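Local coordinates for extracellular solute-binding protein family 1 (Pseudothermotoga lettingae, PDB 5CI5) that binds alpha-D-tagatose and, as an extracellular solute-binding protein, probably delivers the sugar to an ABC transporter for uptake, at residues Y182-T187 against P240-Y245; G186-H191 against I379-Q384; Y196-Y201 against A295-G300; K224-Y229 against T385-V390. One frame throughout, in Å; residues are numbered along the deposited sequence.

Contact 1. Residues Y182-T187 against P240-Y245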
loop_
_atom_site.group_PDB
_atom_site.type_symbol
_atom_site.label_atom_id
_atom_site.label_comp_id
_atom_site.label_asym_id
_atom_site.label_seq_id
_atom_site.Cartn_x
_atom_site.Cartn_y
_atom_site.Cartn_z
ATOM N N TYR A 182 3.935 -13.960 -13.198
ATOM C CA TYR A 182 4.253 -13.067 -12.048
ATOM C C TYR A 182 4.483 -11.628 -12.516
ATOM O O TYR A 182 5.401 -11.339 -13.292
ATOM C CB TYR A 182 5.492 -13.592 -11.263
ATOM C CG TYR A 182 5.795 -12.747 -10.040
ATOM C CD1 TYR A 182 5.214 -13.044 -8.813
ATOM C CD2 TYR A 182 6.636 -11.642 -10.112
ATOM C CE1 TYR A 182 5.460 -12.262 -7.690
ATOM C CE2 TYR A 182 6.892 -10.861 -8.995
ATOM C CZ TYR A 182 6.279 -11.169 -7.785
ATOM O OH TYR A 182 6.508 -10.426 -6.652
ATOM N N GLY A 183 3.638 -10.732 -12.032
ATOM C CA GLY A 183 3.684 -9.340 -12.437
ATOM C C GLY A 183 4.672 -8.549 -11.599
ATOM O O GLY A 183 4.538 -8.499 -10.372
ATOM N N VAL A 184 5.637 -7.913 -12.274
ATOM C CA VAL A 184 6.672 -7.072 -11.658
ATOM C C VAL A 184 6.333 -5.591 -11.858
ATOM O O VAL A 184 6.138 -5.168 -12.990
ATOM C CB VAL A 184 8.063 -7.356 -12.278
ATOM C CG1 VAL A 184 9.128 -6.425 -11.729
ATOM C CG2 VAL A 184 8.467 -8.827 -12.078
ATOM N N SER A 185 6.224 -4.813 -10.779
ATOM C CA SER A 185 5.938 -3.372 -10.926
ATOM C C SER A 185 7.228 -2.638 -11.247
ATOM O O SER A 185 8.189 -2.676 -10.476
ATOM C CB SER A 185 5.288 -2.784 -9.666
ATOM O OG SER A 185 4.064 -3.437 -9.372
ATOM N N GLY A 186 7.228 -1.944 -12.385
ATOM C CA GLY A 186 8.372 -1.145 -12.792
ATOM C C GLY A 186 8.042 0.245 -13.291
ATOM O O GLY A 186 8.826 0.858 -14.013
ATOM N N THR A 187 6.875 0.739 -12.903
ATOM C CA THR A 187 6.410 2.092 -13.200
ATOM C C THR A 187 7.051 3.127 -12.264
ATOM O O THR A 187 7.611 2.781 -11.216
ATOM C CB THR A 187 4.873 2.140 -13.046
ATOM O OG1 THR A 187 4.516 1.498 -11.805
ATOM C CG2 THR A 187 4.185 1.395 -14.189
ATOM N N PRO A 240 4.098 -9.196 -17.608
ATOM C CA PRO A 240 3.814 -8.169 -18.613
ATOM C C PRO A 240 4.853 -7.048 -18.499
ATOM O O PRO A 240 5.587 -6.964 -17.506
ATOM C CB PRO A 240 2.411 -7.680 -18.235
ATOM C CG PRO A 240 1.837 -8.773 -17.413
ATOM C CD PRO A 240 2.999 -9.329 -16.653
ATOM N N ASN A 241 4.887 -6.167 -19.488
ATOM C CA ASN A 241 5.883 -5.109 -19.544
ATOM C C ASN A 241 5.956 -4.282 -18.264
ATOM O O ASN A 241 5.085 -3.461 -17.993
ATOM C CB ASN A 241 5.579 -4.186 -20.728
ATOM C CG ASN A 241 6.711 -3.224 -21.023
ATOM O OD1 ASN A 241 7.564 -2.957 -20.171
ATOM N ND2 ASN A 241 6.718 -2.688 -22.235
ATOM N N ALA A 242 6.998 -4.527 -17.474
ATOM C CA ALA A 242 7.083 -3.976 -16.132
ATOM C C ALA A 242 7.215 -2.455 -16.131
ATOM O O ALA A 242 6.825 -1.791 -15.179
ATOM C CB ALA A 242 8.254 -4.599 -15.378
ATOM N N ILE A 243 7.776 -1.896 -17.199
ATOM C CA ILE A 243 7.911 -0.448 -17.286
ATOM C C ILE A 243 6.533 0.221 -17.359
ATOM O O ILE A 243 6.384 1.364 -16.903
ATOM C CB ILE A 243 8.790 -0.048 -18.510
ATOM C CG1 ILE A 243 10.262 -0.279 -18.191
ATOM C CG2 ILE A 243 8.555 1.413 -18.920
ATOM C CD1 ILE A 243 10.810 0.615 -17.071
ATOM N N GLN A 244 5.538 -0.483 -17.902
ATOM C CA GLN A 244 4.200 0.067 -18.114
ATOM C C GLN A 244 3.180 -0.262 -17.038
ATOM O O GLN A 244 2.161 0.424 -16.930
ATOM C CB GLN A 244 3.598 -0.441 -19.428
ATOM C CG GLN A 244 4.341 -0.088 -20.674
ATOM C CD GLN A 244 3.667 -0.711 -21.886
ATOM O OE1 GLN A 244 3.656 -1.928 -22.039
ATOM N NE2 GLN A 244 3.071 0.119 -22.727
ATOM N N TYR A 245 3.417 -1.336 -16.293
ATOM C CA TYR A 245 2.380 -1.899 -15.417
ATOM C C TYR A 245 2.832 -2.085 -13.988
ATOM O O TYR A 245 4.013 -2.299 -13.714
ATOM C CB TYR A 245 1.905 -3.252 -15.965
ATOM C CG TYR A 245 1.325 -3.153 -17.368
ATOM C CD1 TYR A 245 0.206 -2.375 -17.618
ATOM C CD2 TYR A 245 1.888 -3.850 -18.410
ATOM C CE1 TYR A 245 -0.336 -2.288 -18.885
ATOM C CE2 TYR A 245 1.366 -3.776 -19.678
ATOM C CZ TYR A 245 0.250 -2.981 -19.918
ATOM O OH TYR A 245 -0.314 -2.889 -21.192
#

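Contact 2. Residues G186-H191 against I379-Q384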
loop_
_atom_site.group_PDB
_atom_site.type_symbol
_atom_site.label_atom_id
_atom_site.label_comp_id
_atom_site.label_asym_id
_atom_site.label_seq_id
_atom_site.Cartn_x
_atom_site.Cartn_y
_atom_site.Cartn_z
ATOM N N GLY A 186 7.228 -1.944 -12.385
ATOM C CA GLY A 186 8.372 -1.145 -12.792
ATOM C C GLY A 186 8.042 0.245 -13.291
ATOM O O GLY A 186 8.826 0.858 -14.013
ATOM N N THR A 187 6.875 0.739 -12.903
ATOM C CA THR A 187 6.410 2.092 -13.200
ATOM C C THR A 187 7.051 3.127 -12.264
ATOM O O THR A 187 7.611 2.781 -11.216
ATOM C CB THR A 187 4.873 2.140 -13.046
ATOM O OG1 THR A 187 4.516 1.498 -11.805
ATOM C CG2 THR A 187 4.185 1.395 -14.189
ATOM N N LYS A 188 6.948 4.406 -12.627
ATOM C CA LYS A 188 7.385 5.469 -11.720
ATOM C C LYS A 188 6.287 5.786 -10.697
ATOM O O LYS A 188 5.732 6.895 -10.634
ATOM C CB LYS A 188 7.779 6.715 -12.502
ATOM C CG LYS A 188 9.051 6.547 -13.343
ATOM C CD LYS A 188 10.290 6.214 -12.476
ATOM C CE LYS A 188 10.607 7.266 -11.420
ATOM N NZ LYS A 188 11.071 8.552 -12.010
ATOM N N THR A 189 5.983 4.771 -9.900
ATOM C CA THR A 189 4.963 4.836 -8.867
ATOM C C THR A 189 5.477 4.078 -7.632
ATOM O O THR A 189 6.443 3.296 -7.705
ATOM C CB THR A 189 3.629 4.212 -9.313
ATOM O OG1 THR A 189 3.842 2.810 -9.522
ATOM C CG2 THR A 189 3.047 4.865 -10.579
ATOM N N GLU A 190 4.821 4.318 -6.495
ATOM C CA GLU A 190 5.213 3.726 -5.233
ATOM C C GLU A 190 5.216 2.203 -5.295
ATOM O O GLU A 190 5.960 1.590 -4.556
ATOM C CB GLU A 190 4.264 4.207 -4.132
ATOM C CG GLU A 190 4.592 3.743 -2.740
ATOM C CD GLU A 190 5.843 4.342 -2.150
ATOM O OE1 GLU A 190 6.441 5.249 -2.762
ATOM O OE2 GLU A 190 6.234 3.888 -1.068
ATOM N N HIS A 191 4.377 1.607 -6.148
ATOM C CA HIS A 191 4.316 0.144 -6.248
ATOM C C HIS A 191 5.710 -0.436 -6.528
ATOM O O HIS A 191 6.068 -1.522 -6.065
ATOM C CB HIS A 191 3.384 -0.355 -7.369
ATOM C CG HIS A 191 2.053 0.324 -7.458
ATOM N ND1 HIS A 191 1.876 1.528 -8.107
ATOM C CD2 HIS A 191 0.818 -0.076 -7.068
ATOM C CE1 HIS A 191 0.595 1.854 -8.083
ATOM N NE2 HIS A 191 -0.068 0.899 -7.450
ATOM N N ILE A 379 13.249 9.570 -1.397
ATOM C CA ILE A 379 13.960 8.290 -1.380
ATOM C C ILE A 379 13.251 7.276 -2.299
ATOM O O ILE A 379 13.889 6.600 -3.105
ATOM C CB ILE A 379 14.068 7.761 0.076
ATOM C CG1 ILE A 379 15.015 8.662 0.877
ATOM C CG2 ILE A 379 14.523 6.285 0.104
ATOM C CD1 ILE A 379 15.028 8.384 2.360
ATOM N N SER A 380 11.933 7.199 -2.201
ATOM C CA SER A 380 11.142 6.289 -3.029
ATOM C C SER A 380 11.349 6.609 -4.515
ATOM O O SER A 380 11.521 5.722 -5.347
ATOM C CB SER A 380 9.667 6.367 -2.657
ATOM O OG SER A 380 8.956 5.523 -3.523
ATOM N N GLU A 381 11.400 7.895 -4.839
ATOM C CA GLU A 381 11.699 8.295 -6.209
ATOM C C GLU A 381 13.030 7.701 -6.711
ATOM O O GLU A 381 13.124 7.288 -7.858
ATOM C CB GLU A 381 11.733 9.825 -6.321
ATOM C CG GLU A 381 12.365 10.366 -7.601
ATOM C CD GLU A 381 11.643 9.921 -8.855
ATOM O OE1 GLU A 381 10.486 9.475 -8.734
ATOM O OE2 GLU A 381 12.232 10.024 -9.965
ATOM N N GLN A 382 14.040 7.637 -5.847
ATOM C CA GLN A 382 15.323 7.043 -6.230
ATOM C C GLN A 382 15.234 5.536 -6.494
ATOM O O GLN A 382 15.895 5.012 -7.399
ATOM C CB GLN A 382 16.375 7.313 -5.162
ATOM C CG GLN A 382 16.697 8.787 -5.023
ATOM C CD GLN A 382 17.299 9.332 -6.306
ATOM O OE1 GLN A 382 18.121 8.668 -6.948
ATOM N NE2 GLN A 382 16.849 10.487 -6.716
ATOM N N ILE A 383 14.406 4.852 -5.709
ATOM C CA ILE A 383 14.236 3.415 -5.847
ATOM C C ILE A 383 13.486 3.136 -7.167
ATOM O O ILE A 383 13.855 2.241 -7.942
ATOM C CB ILE A 383 13.475 2.814 -4.639
ATOM C CG1 ILE A 383 14.250 3.061 -3.333
ATOM C CG2 ILE A 383 13.216 1.336 -4.865
ATOM C CD1 ILE A 383 15.633 2.430 -3.302
ATOM N N GLN A 384 12.443 3.923 -7.446
ATOM C CA GLN A 384 11.693 3.779 -8.692
ATOM C C GLN A 384 12.631 3.927 -9.904
ATOM O O GLN A 384 12.602 3.121 -10.841
ATOM C CB GLN A 384 10.570 4.816 -8.764
ATOM C CG GLN A 384 9.476 4.589 -7.711
ATOM C CD GLN A 384 8.581 5.797 -7.521
ATOM O OE1 GLN A 384 8.160 6.115 -6.398
ATOM N NE2 GLN A 384 8.339 6.511 -8.597
HETATM O O HOH W 1 6.874 8.559 -8.756
#

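Contact 3. Residues Y196-Y201 against A295-G300. With T6T (alpha-D-tagatopyranose), chain C.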
loop_
_atom_site.group_PDB
_atom_site.type_symbol
_atom_site.label_atom_id
_atom_site.label_comp_id
_atom_site.label_asym_id
_atom_site.label_seq_id
_atom_site.Cartn_x
_atom_site.Cartn_y
_atom_site.Cartn_z
ATOM N N TYR A 196 10.415 -3.586 -4.860
ATOM C CA TYR A 196 11.809 -3.747 -4.538
ATOM C C TYR A 196 12.024 -4.017 -3.035
ATOM O O TYR A 196 12.802 -4.904 -2.659
ATOM C CB TYR A 196 12.621 -2.521 -4.981
ATOM C CG TYR A 196 14.058 -2.677 -4.559
ATOM C CD1 TYR A 196 14.867 -3.667 -5.140
ATOM C CD2 TYR A 196 14.589 -1.897 -3.569
ATOM C CE1 TYR A 196 16.169 -3.855 -4.722
ATOM C CE2 TYR A 196 15.895 -2.070 -3.155
ATOM C CZ TYR A 196 16.667 -3.043 -3.742
ATOM O OH TYR A 196 17.975 -3.217 -3.307
HETATM N N MSE A 197 11.334 -3.269 -2.173
HETATM C CA MSE A 197 11.434 -3.478 -0.730
HETATM C C MSE A 197 11.038 -4.887 -0.331
HETATM O O MSE A 197 11.705 -5.485 0.516
HETATM C CB MSE A 197 10.572 -2.473 0.042
HETATM C CG MSE A 197 11.152 -1.088 0.061
HETATM SE SE MSE A 197 10.015 0.177 1.040
HETATM C CE MSE A 197 10.240 -0.592 2.843
HETATM N N MSE A 198 9.958 -5.414 -0.908
HETATM C CA MSE A 198 9.560 -6.803 -0.626
HETATM C C MSE A 198 10.713 -7.765 -0.901
HETATM O O MSE A 198 10.996 -8.635 -0.076
HETATM C CB MSE A 198 8.313 -7.195 -1.440
HETATM C CG MSE A 198 7.070 -6.508 -0.979
HETATM SE SE MSE A 198 6.422 -7.293 0.685
HETATM C CE MSE A 198 5.726 -8.951 -0.050
ATOM N N PHE A 199 11.394 -7.596 -2.038
ATOM C CA PHE A 199 12.504 -8.483 -2.381
ATOM C C PHE A 199 13.774 -8.194 -1.546
ATOM O O PHE A 199 14.492 -9.121 -1.162
ATOM C CB PHE A 199 12.797 -8.375 -3.879
ATOM C CG PHE A 199 11.815 -9.151 -4.745
ATOM C CD1 PHE A 199 10.464 -8.855 -4.746
ATOM C CD2 PHE A 199 12.258 -10.193 -5.538
ATOM C CE1 PHE A 199 9.586 -9.583 -5.551
ATOM C CE2 PHE A 199 11.393 -10.923 -6.317
ATOM C CZ PHE A 199 10.044 -10.623 -6.314
ATOM N N LEU A 200 14.041 -6.924 -1.270
ATOM C CA LEU A 200 15.180 -6.507 -0.439
ATOM C C LEU A 200 15.116 -7.143 0.944
ATOM O O LEU A 200 16.085 -7.739 1.406
ATOM C CB LEU A 200 15.172 -4.985 -0.310
ATOM C CG LEU A 200 16.175 -4.321 0.629
ATOM C CD1 LEU A 200 17.614 -4.509 0.178
ATOM C CD2 LEU A 200 15.825 -2.825 0.772
ATOM N N TYR A 201 13.966 -7.010 1.601
ATOM C CA TYR A 201 13.788 -7.565 2.928
ATOM C C TYR A 201 13.728 -9.094 2.858
ATOM O O TYR A 201 14.237 -9.760 3.774
ATOM C CB TYR A 201 12.551 -6.938 3.616
ATOM C CG TYR A 201 12.868 -5.550 4.168
ATOM C CD1 TYR A 201 12.771 -4.408 3.370
ATOM C CD2 TYR A 201 13.319 -5.381 5.475
ATOM C CE1 TYR A 201 13.096 -3.162 3.854
ATOM C CE2 TYR A 201 13.653 -4.111 5.968
ATOM C CZ TYR A 201 13.545 -3.010 5.149
ATOM O OH TYR A 201 13.878 -1.730 5.591
ATOM N N ALA A 295 9.273 -11.728 4.628
ATOM C CA ALA A 295 9.075 -10.278 4.584
ATOM C C ALA A 295 7.670 -9.884 4.172
ATOM O O ALA A 295 7.045 -10.518 3.328
ATOM C CB ALA A 295 10.079 -9.640 3.620
ATOM N N SER A 296 7.239 -8.777 4.749
ATOM C CA SER A 296 6.046 -8.083 4.330
ATOM C C SER A 296 6.291 -6.618 4.610
ATOM O O SER A 296 7.103 -6.285 5.475
ATOM C CB SER A 296 4.810 -8.605 5.067
ATOM O OG SER A 296 3.618 -7.937 4.668
ATOM N N VAL A 297 5.623 -5.754 3.856
ATOM C CA VAL A 297 5.678 -4.309 4.063
ATOM C C VAL A 297 4.281 -3.812 4.478
ATOM O O VAL A 297 3.259 -4.249 3.926
ATOM C CB VAL A 297 6.164 -3.536 2.792
ATOM C CG1 VAL A 297 6.174 -2.036 3.017
ATOM C CG2 VAL A 297 7.563 -4.019 2.391
ATOM N N LEU A 298 4.275 -2.903 5.451
ATOM C CA LEU A 298 3.089 -2.297 6.032
ATOM C C LEU A 298 2.569 -1.165 5.138
ATOM O O LEU A 298 3.363 -0.380 4.581
ATOM C CB LEU A 298 3.454 -1.734 7.403
ATOM C CG LEU A 298 2.398 -1.044 8.248
ATOM C CD1 LEU A 298 1.335 -2.051 8.661
ATOM C CD2 LEU A 298 3.066 -0.429 9.483
ATOM N N GLY A 299 1.253 -1.052 5.024
ATOM C CA GLY A 299 0.648 0.053 4.307
ATOM C C GLY A 299 -0.715 0.459 4.836
ATOM O O GLY A 299 -1.205 -0.049 5.848
ATOM N N GLY A 300 -1.324 1.416 4.130
ATOM C CA GLY A 300 -2.637 1.912 4.486
ATOM C C GLY A 300 -2.752 3.414 4.294
ATOM O O GLY A 300 -1.871 4.049 3.673
HETATM O O3 T6T C . -0.667 -0.060 0.928
HETATM C C3 T6T C . -1.341 1.128 0.524
HETATM C C4 T6T C . -0.335 2.279 0.507
HETATM O O4 T6T C . 0.321 2.374 1.778
HETATM C C5 T6T C . 0.661 2.014 -0.600
HETATM O O5 T6T C . 1.621 3.070 -0.665
HETATM C C6 T6T C . -0.060 1.846 -1.933
HETATM O O6 T6T C . -0.969 0.750 -1.834
HETATM C C2 T6T C . -1.963 0.919 -0.819
HETATM O O2 T6T C . -2.786 2.046 -1.145
HETATM C C1 T6T C . -2.845 -0.348 -0.839
HETATM O O1 T6T C . -3.817 -0.364 0.140
#

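Contact 4. Residues K224-Y229 against T385-V390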
loop_
_atom_site.group_PDB
_atom_site.type_symbol
_atom_site.label_atom_id
_atom_site.label_comp_id
_atom_site.label_asym_id
_atom_site.label_seq_id
_atom_site.Cartn_x
_atom_site.Cartn_y
_atom_site.Cartn_z
ATOM N N LYS A 224 21.272 -8.622 -4.917
ATOM C CA LYS A 224 20.610 -9.875 -5.209
ATOM C C LYS A 224 19.106 -9.627 -5.444
ATOM O O LYS A 224 18.521 -10.138 -6.402
ATOM C CB LYS A 224 20.828 -10.873 -4.068
ATOM C CG LYS A 224 20.334 -12.260 -4.371
ATOM C CD LYS A 224 20.499 -13.185 -3.199
ATOM C CE LYS A 224 20.041 -14.585 -3.543
ATOM N NZ LYS A 224 20.205 -15.474 -2.364
ATOM N N ALA A 225 18.497 -8.840 -4.560
ATOM C CA ALA A 225 17.074 -8.481 -4.687
ATOM C C ALA A 225 16.806 -7.717 -5.971
ATOM O O ALA A 225 15.851 -8.005 -6.675
ATOM C CB ALA A 225 16.641 -7.647 -3.480
ATOM N N LEU A 226 17.645 -6.738 -6.283
ATOM C CA LEU A 226 17.469 -5.962 -7.504
ATOM C C LEU A 226 17.568 -6.839 -8.761
ATOM O O LEU A 226 16.763 -6.714 -9.681
ATOM C CB LEU A 226 18.495 -4.820 -7.575
ATOM C CG LEU A 226 18.412 -3.947 -8.823
ATOM C CD1 LEU A 226 17.017 -3.347 -9.048
ATOM C CD2 LEU A 226 19.464 -2.833 -8.780
ATOM N N LYS A 227 18.557 -7.717 -8.787
ATOM C CA LYS A 227 18.749 -8.607 -9.935
ATOM C C LYS A 227 17.578 -9.582 -10.098
ATOM O O LYS A 227 17.071 -9.747 -11.203
ATOM C CB LYS A 227 20.065 -9.375 -9.799
ATOM C CG LYS A 227 21.251 -8.500 -10.056
ATOM C CD LYS A 227 22.566 -9.273 -10.145
ATOM C CE LYS A 227 23.676 -8.305 -10.536
ATOM N NZ LYS A 227 24.953 -8.997 -10.842
ATOM N N PHE A 228 17.065 -10.154 -9.015
ATOM C CA PHE A 228 15.991 -11.129 -9.159
ATOM C C PHE A 228 14.688 -10.453 -9.538
ATOM O O PHE A 228 14.007 -10.912 -10.439
ATOM C CB PHE A 228 15.810 -11.947 -7.878
ATOM C CG PHE A 228 14.819 -13.073 -8.008
ATOM C CD1 PHE A 228 14.821 -13.908 -9.121
ATOM C CD2 PHE A 228 13.876 -13.289 -7.031
ATOM C CE1 PHE A 228 13.908 -14.963 -9.222
ATOM C CE2 PHE A 228 12.972 -14.345 -7.126
ATOM C CZ PHE A 228 12.979 -15.171 -8.225
ATOM N N TYR A 229 14.372 -9.333 -8.892
ATOM C CA TYR A 229 13.149 -8.596 -9.188
ATOM C C TYR A 229 13.109 -8.197 -10.645
ATOM O O TYR A 229 12.127 -8.418 -11.334
ATOM C CB TYR A 229 13.066 -7.373 -8.285
ATOM C CG TYR A 229 11.773 -6.585 -8.347
ATOM C CD1 TYR A 229 10.590 -7.110 -7.863
ATOM C CD2 TYR A 229 11.752 -5.299 -8.855
ATOM C CE1 TYR A 229 9.409 -6.384 -7.908
ATOM C CE2 TYR A 229 10.573 -4.556 -8.893
ATOM C CZ TYR A 229 9.408 -5.096 -8.402
ATOM O OH TYR A 229 8.206 -4.405 -8.450
ATOM N N THR A 385 13.445 4.979 -9.889
ATOM C CA THR A 385 14.352 5.250 -10.990
ATOM C C THR A 385 15.387 4.123 -11.159
ATOM O O THR A 385 15.662 3.675 -12.265
ATOM C CB THR A 385 15.044 6.610 -10.774
ATOM O OG1 THR A 385 14.055 7.651 -10.808
ATOM C CG2 THR A 385 16.117 6.869 -11.854
HETATM N N MSE A 386 15.914 3.647 -10.042
HETATM C CA MSE A 386 16.851 2.533 -10.013
HETATM C C MSE A 386 16.277 1.331 -10.776
HETATM O O MSE A 386 16.907 0.789 -11.715
HETATM C CB MSE A 386 17.152 2.171 -8.560
HETATM C CG MSE A 386 18.117 1.044 -8.398
HETATM SE SE MSE A 386 18.234 0.488 -6.565
HETATM C CE MSE A 386 16.449 -0.248 -6.370
ATOM N N VAL A 387 15.066 0.924 -10.397
ATOM C CA VAL A 387 14.448 -0.236 -11.016
ATOM C C VAL A 387 14.209 0.025 -12.499
ATOM O O VAL A 387 14.509 -0.839 -13.350
ATOM C CB VAL A 387 13.133 -0.594 -10.312
ATOM C CG1 VAL A 387 12.368 -1.679 -11.077
ATOM C CG2 VAL A 387 13.420 -1.043 -8.895
ATOM N N GLN A 388 13.687 1.200 -12.825
ATOM C CA GLN A 388 13.364 1.489 -14.221
ATOM C C GLN A 388 14.590 1.474 -15.110
ATOM O O GLN A 388 14.533 0.947 -16.226
ATOM C CB GLN A 388 12.692 2.856 -14.392
ATOM C CG GLN A 388 11.273 2.904 -14.057
ATOM C CD GLN A 388 10.468 3.739 -15.066
ATOM O OE1 GLN A 388 10.958 4.741 -15.627
ATOM N NE2 GLN A 388 9.243 3.314 -15.313
ATOM N N ARG A 389 15.698 2.023 -14.630
ATOM C CA ARG A 389 16.890 2.168 -15.460
ATOM C C ARG A 389 17.461 0.788 -15.761
ATOM O O ARG A 389 18.013 0.559 -16.828
ATOM C CB ARG A 389 17.916 3.079 -14.776
ATOM C CG ARG A 389 17.483 4.558 -14.725
ATOM C CD ARG A 389 18.246 5.430 -15.713
ATOM N NE ARG A 389 19.318 6.174 -15.075
ATOM C CZ ARG A 389 20.358 6.685 -15.726
ATOM N NH1 ARG A 389 20.474 6.532 -17.042
ATOM N NH2 ARG A 389 21.282 7.350 -15.058
ATOM N N VAL A 390 17.312 -0.142 -14.827
ATOM C CA VAL A 390 17.715 -1.515 -15.089
ATOM C C VAL A 390 16.780 -2.151 -16.122
ATOM O O VAL A 390 17.243 -2.772 -17.093
ATOM C CB VAL A 390 17.743 -2.351 -13.791
ATOM C CG1 VAL A 390 17.960 -3.825 -14.115
ATOM C CG2 VAL A 390 18.811 -1.821 -12.883
#

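Contact 1. Residues Y182-T187 against P240-Y245
The amide of G186 forks between two carbonyl oxygens of the facing loop, A242 O at 2.8 Å and Y245 O at 3.5 Å. Both bonds are weak, for opposite reasons: the first is short but bent to 115° at the hydrogen, the second nearly straight at 160° but long. Glycine is needed for so close an approach, since a CB on G186 would run into A242 O. Y245 O also receives a CA-H...O contact from S185 CA, with an angle of 162° at the hydrogen. One residue back, V184 O lies 3.2 Å from the methyl of A242 and makes a further CA-H...O contact with A242 CA, while Y250 OH of helix 247-255 supplies its conventional hydrogen bond. V184 CB and A242 CB also meet as apolar groups at 4.2 Å.

T187 carries the far end. Its methyl CG2, anti to its own carbonyl carbon, lies against the backbone of the turn, 3.4 Å from Q244 C, and its hydroxyl goes instead to T189 OG1. I243 CD1 comes back over the glycine, 3.7 Å from G186 O, although the side chain starts out pointing away. The turn itself is an Asx turn: N241 OD1 accepts from I243 N at 3.2 Å, from a donor tilted off the amide plane. Two loops without regular strand pairing are thus joined mainly through backbone atoms and small side chains, so the fit depends on compact residues and on one amide shared weakly between two carbonyls.

Contact 2. Residues G186-H191 against I379-Q384
E190, one of the residues lining the tagatose pocket, meets S380 of helix 376-391 close to the start of helix 190-202, just after an inverse gamma turn centred on K188. E190 OE1 lies 2.6 Å from S380 OG. S380 OG also lies 3.0 Å from Q384 OE1 on its own helix and bonds with T193 OG1; which acceptor takes its proton is not settled. The other carboxylate oxygen, E190 OE2, is held by R370, itself a pocket residue, in a salt bridge and by Y376 OH, so both carboxylate oxygens have partners.

Nearer the surface, K188 is bent at each torsion beyond CB and curls over the helix. This brings K188 NZ to the syn lone pair of E381 OE2, a salt bridge of 2.8 Å, and lays K188 CE 3.6 Å from Q384 CB. With a leucine in place of E381, K188 NZ would probably lose its carboxylate mate, leaving its charge unbalanced there and the end of the chain freer to turn. Q384, extended beyond CG, runs alongside the K188-T189 backbone, where Q384 CG touches T189 O at 3.3 Å.

Contact 3. Residues Y196-Y201 against A295-G300
Two successive bends, chi2 -75° and chi3 -74°, curl the selenomethionine M198 away from its helix and lay its selenium on the backbone of the S296-V297 link. M198 SE sits 3.6 Å from V297 N and 3.7 Å from S296 CA, and M198 CE ends 4.0 Å from A295 O. V297 sets CG2 anti to its carbonyl carbon, which directs that methyl at the helix: V297 CG2 touches M198 SE at 3.9 Å and M197 CB at 4.1 Å, bridging two consecutive residues of one turn. M197 is likewise a selenomethionine. At the other end, A295 CB packs on Y201 CB at 3.7 Å and on the carbonyl of M198. The Y201 ring leads away from there, and its hydroxyl bonds to L207 N.

Segment A295-G300 passes beside helix 190-202 and enters strand 298-304, which lies between strands 81-85 and 128-138 in the large mixed sheet of this type 2 periplasmic binding protein fold. G299 and G300 line the tagatose site: G300 N donates to O4 of the sugar at 3.0 Å and a nearly straight 171°, with G299 CA 3.4 Å from the same oxygen. A side chain on G299 would strike the sugar's O3. L298 O, between helix and site, accepts from R370 NH2.

Contact 4. Residues K224-Y229 against T385-V390
The contact is wholly apolar across the two helices, and L226 gives most to it. Its CG stands anti to the backbone N (chi1 179°), which sends both methyls across the gap. L226 CD2 reaches M386 CG at 4.1 Å and V390 CG2 at 4.3 Å; L226 CD1 meets V387 CG2 at 4.3 Å and also the CE methyl of M386, a selenomethionine bent at its last torsion so that CE comes round to the leucine. V387 thus divides its branches, CG2 going to L226 and CG1 to the aromatic partner.

The aromatic part is a single edge contact. V387 CG1 lies 4.0 Å from Y229 CE2, close to the ring plane, so the methyl abuts the rim. The Y229 ring also meets F199 edge-to-face.

Polar ties run to other parts of the chain: Y229 OH hydrogen-bonds to S185 O, and K234 NZ to V390 O. Y196 of helix 190-202 touches both L226 and M386. The short helix axes approach to 10.7 Å and cross at -50°, an angle consistent with ridges-into-grooves packing, here between helices 220-234 and 376-391 in the helical part of one lobe of this type 2 solute-binding protein fold.

Contacts 1, 2 and 4 lie 11 to 12 Å apart, centre to centre, on one side of the chain's centre; contact 3, 13 to 17 Å from the others, leads inward to the sugar. Contact 1 and contact 2 share G186 and T187, contacts 2 and 3 share helix 190-202, and contacts 2 and 4 share helix 376-391. Along the chain contact 3 is nested inside contact 2, while contact 4 crosses contacts 1, 2 and 3. Late helix 376-391 is thereby fastened to earlier helices 190-202 and 220-234, and Q388 and Y229 tie contact 4 to the loop 182-187. The helical packing is thus continuous with the tagatose pocket at E190, G299 and G300.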